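Local coordinates for chemotaxis protein cheA (Thermotoga maritima, PDB 1TQG), which probably relays phosphoryl groups in chemotaxis signalling, through the histidine-phosphotransfer (Hpt) domain of a histidine kinase, at residues E33-E36 with L37-E40. Numbering follows the deposited sequence. Where two conformers were deposited one is given.
Sequences EDME and LINE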
loop_
_atom_site.group_PDB
_atom_site.type_symbol
_atom_site.label_atom_id
_atom_site.label_comp_id
_atom_site.label_asym_id
_atom_site.label_seq_id
_atom_site.Cartn_x
_atom_site.Cartn_y
_atom_site.Cartn_z
ATOM N N GLU A 33 8.071 16.022 -4.971
ATOM C CA GLU A 33 9.277 15.607 -5.674
ATOM C C GLU A 33 10.202 14.855 -4.740
ATOM O O GLU A 33 11.275 14.503 -5.201
ATOM C CB GLU A 33 10.083 16.767 -6.245
ATOM C CG GLU A 33 9.300 17.477 -7.306
ATOM C CD GLU A 33 10.085 18.605 -7.952
ATOM O OE1 GLU A 33 11.280 18.827 -7.580
ATOM O OE2 GLU A 33 9.453 19.248 -8.851
ATOM N N ASP A 34 9.786 14.653 -3.477
ATOM C CA ASP A 34 10.726 13.985 -2.574
ATOM C C ASP A 34 10.791 12.502 -2.864
ATOM O O ASP A 34 9.921 11.714 -2.542
ATOM C CB ASP A 34 10.331 14.192 -1.125
ATOM C CG ASP A 34 11.389 13.708 -0.134
ATOM O OD1 ASP A 34 12.192 12.828 -0.480
ATOM O OD2 ASP A 34 11.391 14.271 1.015
ATOM N N MET A 35 11.878 12.109 -3.486
ATOM C CA MET A 35 12.082 10.722 -3.928
ATOM C C MET A 35 12.187 9.746 -2.778
ATOM O O MET A 35 11.901 8.552 -2.939
ATOM C CB MET A 35 13.369 10.659 -4.778
ATOM C CG MET A 35 13.208 11.163 -6.160
ATOM S SD MET A 35 12.201 10.050 -7.145
ATOM C CE MET A 35 11.774 11.110 -8.513
ATOM N N GLU A 36 12.642 10.227 -1.601
ATOM C CA GLU A 36 12.699 9.290 -0.489
ATOM C C GLU A 36 11.273 8.905 -0.055
ATOM O O GLU A 36 11.011 7.789 0.318
ATOM C CB GLU A 36 13.528 9.879 0.644
ATOM C CG GLU A 36 13.757 8.886 1.797
ATOM C CD GLU A 36 14.118 7.460 1.453
ATOM O OE1 GLU A 36 14.785 7.231 0.413
ATOM O OE2 GLU A 36 13.775 6.495 2.193
ATOM N N LEU A 37 10.422 9.881 0.025
ATOM C CA LEU A 37 9.050 9.603 0.379
ATOM C C LEU A 37 8.362 8.743 -0.678
ATOM O O LEU A 37 7.586 7.833 -0.322
ATOM C CB LEU A 37 8.281 10.869 0.602
ATOM C CG LEU A 37 8.771 11.781 1.735
ATOM C CD1 LEU A 37 8.052 13.102 1.689
ATOM C CD2 LEU A 37 8.677 11.062 3.053
ATOM N N ILE A 38 8.642 9.008 -1.948
ATOM C CA ILE A 38 8.117 8.115 -3.006
ATOM C C ILE A 38 8.592 6.699 -2.753
ATOM O O ILE A 38 7.794 5.753 -2.858
ATOM C CB ILE A 38 8.469 8.627 -4.418
ATOM C CG1 ILE A 38 7.860 10.019 -4.646
ATOM C CG2 ILE A 38 8.100 7.620 -5.477
ATOM C CD1 ILE A 38 8.381 10.633 -5.915
ATOM N N ASN A 39 9.860 6.535 -2.476
ATOM C CA ASN A 39 10.421 5.243 -2.184
ATOM C C ASN A 39 9.772 4.588 -0.934
ATOM O O ASN A 39 9.487 3.379 -0.958
ATOM C CB ASN A 39 11.922 5.302 -1.988
ATOM C CG ASN A 39 12.637 5.674 -3.259
ATOM O OD1 ASN A 39 12.261 5.365 -4.357
ATOM N ND2 ASN A 39 13.780 6.277 -3.104
ATOM N N GLU A 40 9.507 5.341 0.096
ATOM C CA GLU A 40 8.833 4.828 1.269
ATOM C C GLU A 40 7.483 4.216 0.940
ATOM O O GLU A 40 7.085 3.171 1.444
ATOM C CB GLU A 40 8.568 5.917 2.293
ATOM C CG GLU A 40 9.699 6.426 3.085
ATOM C CD GLU A 40 9.323 7.477 4.116
ATOM O OE1 GLU A 40 8.193 7.754 4.566
ATOM O OE2 GLU A 40 10.330 8.080 4.474
#
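Asp34 and Leu37 meet at the start of helix 35-55, where Asp34 is the N-cap of one helix in the Hpt four-helix bundle. A short carboxylate suits this place because the first amide groups of a helix lack carbonyl partners from a preceding turn. The Asp34 carboxylate reaches these amides because chi1, at -171°, sets CG beside the carbonyl carbon. OD1 of Asp34 accepts from Glu36 N at 2.9 Å, on its anti side and 24° out of the carboxylate plane. The same oxygen accepts weakly from Leu37 N at 3.5 Å. Its negative charge would also suit the positive end of the helix dipole. Asp34 OD2 turns instead to the leucine, 3.6 Å from Leu37 CD1, while Leu37 also touches Glu27 and Leu28 of helix 3-30. Replacing Asp34 with an alanine would probably leave the amides of Glu36 and Leu37 without their capping acceptor and uncover one flank of the leucine. The carbonyl O of Asp34 then opens the regular helical ladder, accepting from Ile38 N at 3.1 Å.

Met35, bent at chi2, lies alongside Ile38 and points the same way, with Met35 SD 4.1 Å from Ile38 CD1. Ile38, the buried member of this apolar pair, packs against Leu28, Leu71 and Ala74 of two other helices, while the more exposed Met35 reaches the loop at Ser77. Met35 O accepts from Asn39 N at 2.9 Å.

Glu36 suits the solvent-facing side. In the conformer given, its OE2 forms a salt bridge with Arg43, which would partly offset the nearby like charge of Glu40, itself hydrogen-bonded through OE1 to Thr24. The backbone continues the ladder as Glu40 N donates to Glu36 O at 2.9 Å, and Glu40 CG rests 3.4 Å from that same oxygen.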